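Local coordinates for protein prolyl 4-hydroxylase (Phytophthora capsici LT1534, PDB 6IUQ) that probably hydroxylates prolyl residues at the 4-position as an iron(II)- and 2-oxoglutarate-dependent oxygenase built on a double-stranded beta-helix core, at residues 11-16 with 107-112; 18-23 with 42-47. One frame throughout, in Å; residues are numbered along the deposited sequence.

Contact 1 of 2, residues 11-16 with 107-112; sequences ESFTRD and VPELDA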
loop_
_atom_site.group_PDB
_atom_site.type_symbol
_atom_site.label_atom_id
_atom_site.label_comp_id
_atom_site.label_asym_id
_atom_site.label_seq_id
_atom_site.Cartn_x
_atom_site.Cartn_y
_atom_site.Cartn_z
ATOM N N GLU A 11 -22.745 13.077 12.327
ATOM C CA GLU A 11 -22.544 12.373 13.586
ATOM C C GLU A 11 -21.524 13.099 14.454
ATOM O O GLU A 11 -20.587 13.705 13.949
ATOM C CB GLU A 11 -22.095 10.938 13.312
ATOM C CG GLU A 11 -21.635 10.171 14.539
ATOM C CD GLU A 11 -21.270 8.734 14.213
ATOM O OE1 GLU A 11 -20.486 8.109 14.985
ATOM O OE2 GLU A 11 -21.777 8.236 13.182
ATOM N N SER A 12 -21.709 13.050 15.762
ATOM C CA SER A 12 -20.782 13.721 16.645
ATOM C C SER A 12 -19.458 12.954 16.637
ATOM O O SER A 12 -19.452 11.737 16.485
ATOM C CB SER A 12 -21.370 13.830 18.053
ATOM O OG SER A 12 -21.202 12.627 18.768
ATOM N N PHE A 13 -18.339 13.656 16.767
ATOM C CA PHE A 13 -17.047 12.974 16.760
ATOM C C PHE A 13 -15.982 13.713 17.549
ATOM O O PHE A 13 -16.130 14.882 17.878
ATOM C CB PHE A 13 -16.557 12.773 15.327
ATOM C CG PHE A 13 -16.109 14.041 14.662
ATOM C CD1 PHE A 13 -17.033 14.897 14.088
ATOM C CD2 PHE A 13 -14.758 14.372 14.605
ATOM C CE1 PHE A 13 -16.621 16.073 13.472
ATOM C CE2 PHE A 13 -14.333 15.537 13.988
ATOM C CZ PHE A 13 -15.265 16.394 13.419
ATOM N N THR A 14 -14.896 13.011 17.828
ATOM C CA THR A 14 -13.747 13.601 18.491
ATOM C C THR A 14 -12.503 13.434 17.637
ATOM O O THR A 14 -12.140 12.313 17.271
ATOM C CB THR A 14 -13.478 12.950 19.861
ATOM O OG1 THR A 14 -14.708 12.827 20.582
ATOM C CG2 THR A 14 -12.512 13.798 20.655
ATOM N N ARG A 15 -11.859 14.547 17.306
ATOM C CA ARG A 15 -10.546 14.493 16.698
ATOM C C ARG A 15 -9.595 13.936 17.755
ATOM O O ARG A 15 -9.042 14.692 18.547
ATOM C CB ARG A 15 -10.113 15.875 16.226
ATOM C CG ARG A 15 -8.816 15.906 15.466
ATOM C CD ARG A 15 -8.474 17.338 15.125
ATOM N NE ARG A 15 -9.493 17.969 14.284
ATOM C CZ ARG A 15 -9.526 19.274 14.025
ATOM N NH1 ARG A 15 -8.615 20.082 14.562
ATOM N NH2 ARG A 15 -10.474 19.776 13.246
ATOM N N ASP A 16 -9.426 12.615 17.775
ATOM C CA ASP A 16 -8.774 11.943 18.905
ATOM C C ASP A 16 -7.354 11.464 18.585
ATOM O O ASP A 16 -7.134 10.272 18.333
ATOM C CB ASP A 16 -9.628 10.755 19.386
ATOM C CG ASP A 16 -9.321 10.360 20.835
ATOM O OD1 ASP A 16 -8.252 10.770 21.353
ATOM O OD2 ASP A 16 -10.144 9.641 21.456
ATOM N N VAL A 107 -11.342 21.913 3.992
ATOM C CA VAL A 107 -11.725 20.672 4.683
ATOM C C VAL A 107 -10.954 20.440 5.986
ATOM O O VAL A 107 -9.939 19.734 6.015
ATOM C CB VAL A 107 -11.539 19.459 3.754
ATOM C CG1 VAL A 107 -12.747 19.303 2.826
ATOM C CG2 VAL A 107 -10.244 19.589 2.933
ATOM N N PRO A 108 -11.459 21.016 7.085
ATOM C CA PRO A 108 -10.751 21.083 8.374
ATOM C C PRO A 108 -10.279 19.745 8.955
ATOM O O PRO A 108 -9.163 19.680 9.502
ATOM C CB PRO A 108 -11.792 21.730 9.306
ATOM C CG PRO A 108 -12.645 22.540 8.405
ATOM C CD PRO A 108 -12.761 21.710 7.139
ATOM N N GLU A 109 -11.099 18.700 8.873
ATOM C CA GLU A 109 -10.667 17.418 9.408
ATOM C C GLU A 109 -9.590 16.803 8.517
ATOM O O GLU A 109 -8.661 16.160 9.007
ATOM C CB GLU A 109 -11.851 16.453 9.573
ATOM C CG GLU A 109 -12.930 16.956 10.522
ATOM C CD GLU A 109 -12.371 17.370 11.886
ATOM O OE1 GLU A 109 -11.466 16.682 12.422
ATOM O OE2 GLU A 109 -12.830 18.406 12.420
ATOM N N LEU A 110 -9.713 16.980 7.207
ATOM C CA LEU A 110 -8.672 16.471 6.317
ATOM C C LEU A 110 -7.400 17.295 6.474
ATOM O O LEU A 110 -6.305 16.752 6.389
ATOM C CB LEU A 110 -9.144 16.465 4.868
ATOM C CG LEU A 110 -10.167 15.379 4.528
ATOM C CD1 LEU A 110 -10.753 15.589 3.126
ATOM C CD2 LEU A 110 -9.537 13.989 4.660
ATOM N N ASP A 111 -7.543 18.597 6.731
ATOM C CA ASP A 111 -6.387 19.463 6.933
ATOM C C ASP A 111 -5.657 19.074 8.219
ATOM O O ASP A 111 -4.440 18.949 8.237
ATOM C CB ASP A 111 -6.818 20.931 6.976
ATOM C CG ASP A 111 -5.636 21.902 6.950
ATOM O OD1 ASP A 111 -4.469 21.451 6.815
ATOM O OD2 ASP A 111 -5.880 23.129 7.052
ATOM N N ALA A 112 -6.405 18.870 9.293
ATOM C CA ALA A 112 -5.838 18.384 10.548
ATOM C C ALA A 112 -5.192 17.007 10.396
ATOM O O ALA A 112 -4.186 16.710 11.041
ATOM C CB ALA A 112 -6.909 18.333 11.625
#
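Residues 11-16 run past the first turn of helix 108-115 as an irregular, largely extended loop that leads into helix 17-23, without backbone pairing, and the closest CA atoms, those of Arg15 and Glu109, are 7.9 Å apart. Side chains therefore span the gap, and a bidentate salt bridge leads them. Arg15 leaves the backbone with CG anti to its N, stays extended through chi2 and bends at chi3, which turns its guanidinium side-on to Glu109. NE of Arg15 meets OE1 of Glu109 at 3.0 Å, on the syn lone pair, while NH2 of Arg15 reaches OE2 of Glu109 at 2.8 Å in a fairly straight bond, from above the carboxylate plane. Both oxygens lie near the guanidinium plane, yet that plane is turned 46° from the carboxylate, and the fork is twisted. Glu109 is bent at chi2 (-53°), which carries the carboxylate toward Arg15 and Phe13. One turn on, CB of Ala112 sits over the centre of one guanidinium face, 3.7 Å from CZ of Arg15, a methyl support for the flat cation. Phe13 meets the same carboxylate tip to tip: its CZ lies 3.3 Å from OE2 of Glu109, which is near the ring plane, at the positively polarised edge, and the two planes are 79° apart. Tyr9 packs edge-to-face with Phe13 and also touches Glu109. This surface contact joins the N-terminal segment to helix 108-115 beside helix 46-61, whose Glu55 accepts hydrogen bonds from the backbone N atoms of Glu109 and Leu110. Taken together, a buried carboxylate held by two N-H groups and bordered by a ring edge is consistent with Glu109 staying ionised, its charge balanced by an arginine that lies at the surface.

Contact 2 of 2, residues 18-23 with 42-47; sequences ERLHNK and DCFGHG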
loop_
_atom_site.group_PDB
_atom_site.type_symbol
_atom_site.label_atom_id
_atom_site.label_comp_id
_atom_site.label_asym_id
_atom_site.label_seq_id
_atom_site.Cartn_x
_atom_site.Cartn_y
_atom_site.Cartn_z
ATOM N N GLU A 18 -4.684 11.048 20.442
ATOM C CA GLU A 18 -4.118 10.057 21.344
ATOM C C GLU A 18 -4.583 8.639 21.007
ATOM O O GLU A 18 -3.801 7.693 21.084
ATOM C CB GLU A 18 -4.471 10.401 22.796
ATOM C CG GLU A 18 -4.273 9.237 23.757
ATOM C CD GLU A 18 -4.172 9.667 25.209
ATOM O OE1 GLU A 18 -4.535 10.826 25.520
ATOM O OE2 GLU A 18 -3.722 8.837 26.033
ATOM N N ARG A 19 -5.850 8.488 20.637
ATOM C CA ARG A 19 -6.352 7.193 20.176
ATOM C C ARG A 19 -5.491 6.717 18.997
ATOM O O ARG A 19 -5.019 5.579 18.975
ATOM C CB ARG A 19 -7.832 7.286 19.774
ATOM C CG ARG A 19 -8.401 6.007 19.179
ATOM C CD ARG A 19 -9.776 6.209 18.539
ATOM N NE ARG A 19 -10.319 4.940 18.044
ATOM C CZ ARG A 19 -11.512 4.453 18.377
ATOM N NH1 ARG A 19 -12.302 5.131 19.198
ATOM N NH2 ARG A 19 -11.916 3.289 17.891
ATOM N N LEU A 20 -5.262 7.617 18.042
ATOM C CA LEU A 20 -4.486 7.302 16.854
ATOM C C LEU A 20 -3.087 6.872 17.243
ATOM O O LEU A 20 -2.606 5.818 16.820
ATOM C CB LEU A 20 -4.443 8.504 15.922
ATOM C CG LEU A 20 -3.677 8.349 14.618
ATOM C CD1 LEU A 20 -4.006 7.015 13.942
ATOM C CD2 LEU A 20 -4.005 9.528 13.706
ATOM N N HIS A 21 -2.442 7.671 18.082
ATOM C CA HIS A 21 -1.114 7.328 18.554
ATOM C C HIS A 21 -1.099 5.970 19.254
ATOM O O HIS A 21 -0.199 5.161 19.018
ATOM C CB HIS A 21 -0.574 8.405 19.495
ATOM C CG HIS A 21 0.907 8.319 19.692
ATOM N ND1 HIS A 21 1.487 7.467 20.606
ATOM C CD2 HIS A 21 1.926 8.955 19.068
ATOM C CE1 HIS A 21 2.802 7.588 20.545
ATOM N NE2 HIS A 21 3.093 8.487 19.622
ATOM N N ASN A 22 -2.091 5.701 20.104
ATOM C CA ASN A 22 -2.113 4.421 20.818
ATOM C C ASN A 22 -2.432 3.245 19.894
ATOM O O ASN A 22 -2.018 2.115 20.148
ATOM C CB ASN A 22 -3.116 4.457 21.972
ATOM C CG ASN A 22 -2.704 5.426 23.070
ATOM O OD1 ASN A 22 -1.530 5.778 23.197
ATOM N ND2 ASN A 22 -3.669 5.862 23.869
ATOM N N LYS A 23 -3.185 3.490 18.830
ATOM C CA LYS A 23 -3.458 2.406 17.883
ATOM C C LYS A 23 -2.178 1.994 17.168
ATOM O O LYS A 23 -1.989 0.827 16.877
ATOM C CB LYS A 23 -4.512 2.809 16.865
ATOM C CG LYS A 23 -5.890 2.845 17.428
ATOM C CD LYS A 23 -6.319 1.454 17.823
ATOM C CE LYS A 23 -7.807 1.421 18.103
ATOM N NZ LYS A 23 -8.277 0.008 18.101
ATOM N N ASP A 42 -11.076 -0.295 13.277
ATOM C CA ASP A 42 -11.663 0.780 14.069
ATOM C C ASP A 42 -10.605 1.740 14.621
ATOM O O ASP A 42 -10.588 2.086 15.799
ATOM C CB ASP A 42 -12.530 0.177 15.187
ATOM C CG ASP A 42 -13.633 -0.706 14.632
ATOM O OD1 ASP A 42 -14.514 -0.183 13.907
ATOM O OD2 ASP A 42 -13.619 -1.929 14.901
ATOM N N CYS A 43 -9.729 2.184 13.735
ATOM C CA CYS A 43 -8.549 2.927 14.138
ATOM C C CYS A 43 -8.895 4.354 14.610
ATOM O O CYS A 43 -8.536 4.733 15.715
ATOM C CB CYS A 43 -7.553 2.937 12.969
ATOM S SG CYS A 43 -5.996 3.766 13.294
ATOM N N PHE A 44 -9.611 5.131 13.801
ATOM C CA PHE A 44 -9.928 6.512 14.166
ATOM C C PHE A 44 -11.169 6.607 15.049
ATOM O O PHE A 44 -11.347 7.586 15.781
ATOM C CB PHE A 44 -10.131 7.382 12.915
ATOM C CG PHE A 44 -8.867 7.652 12.151
ATOM C CD1 PHE A 44 -8.334 6.693 11.304
ATOM C CD2 PHE A 44 -8.204 8.868 12.288
ATOM C CE1 PHE A 44 -7.141 6.938 10.594
ATOM C CE2 PHE A 44 -7.009 9.134 11.583
ATOM C CZ PHE A 44 -6.479 8.166 10.737
ATOM N N GLY A 45 -12.023 5.590 14.980
ATOM C CA GLY A 45 -13.321 5.649 15.624
ATOM C C GLY A 45 -14.348 6.052 14.584
ATOM O O GLY A 45 -14.031 6.735 13.603
ATOM N N HIS A 46 -15.585 5.639 14.795
ATOM C CA HIS A 46 -16.597 5.750 13.763
ATOM C C HIS A 46 -16.985 7.183 13.428
ATOM O O HIS A 46 -17.190 7.520 12.257
ATOM C CB HIS A 46 -17.849 4.963 14.165
ATOM C CG HIS A 46 -18.886 4.920 13.092
ATOM N ND1 HIS A 46 -19.912 5.835 13.015
ATOM C CD2 HIS A 46 -19.017 4.111 12.014
ATOM C CE1 HIS A 46 -20.651 5.572 11.951
ATOM N NE2 HIS A 46 -20.128 4.532 11.326
ATOM N N GLY A 47 -17.096 8.031 14.444
ATOM C CA GLY A 47 -17.480 9.415 14.213
ATOM C C GLY A 47 -16.427 10.122 13.384
ATOM O O GLY A 47 -16.731 10.743 12.365
#
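Two backbone carbonyls, of consecutive residues, receive the side chain of Arg19. NH2 of Arg19 binds O of Asp42 at 2.8 Å in a nearly straight bond (163°), and NE of Arg19 binds O of Cys43 at 2.9 Å in a more bent one; both donors stand above the carbonyl planes. The arginine chain is extended from CG to NE and turned at the last torsion so that one guanidinium face lies over Gly45, whose CA is 3.5 Å from CZ of Arg19. Such closeness, and a positive phi of 97°, suit a residue without a side chain. One helical turn on, Lys23 runs alongside, its CE 3.7 Å from O of Asp42. Farther in, Leu20 divides its methyls: CD1 touches SG of Cys43 at 3.9 Å and lies over a face of the Phe44 ring toward its rim, while CD2 meets CE2 of Phe44 at 3.7 Å. Together these join helix 17-23 to the turn between strand 37-40, outermost in the main sheet of the double-stranded beta-helix core, and helix 46-61. Asp203 accepts hydrogen bonds from N of Phe44 and Gly45; Val205 of the adjacent strand 204-209 packs against Cys43 and Phe44, and Glu118 of helix 118-126 touches Leu20.

From the N terminus, the chain first passes through 11-16, enters helix 17-23, continues through helix 26-35 and the edge strand 37-40, and returns at 42-47, where contact 2 closes a short loop. Helix 46-61 and strand 94-97 follow before helix 108-115 brings the chain back to 11-16, so contact 1 closes the longer loop and contact 2 is nested inside it. The two centres lie about 12 Å apart and they touch directly: Glu11 probably hydrogen-bonds His46, and Phe13 packs on Gly47. Together they fasten the N-terminal segment across the start of helix 46-61, tying it to helix 108-115 and to the turn that follows the outermost strand of the main sheet.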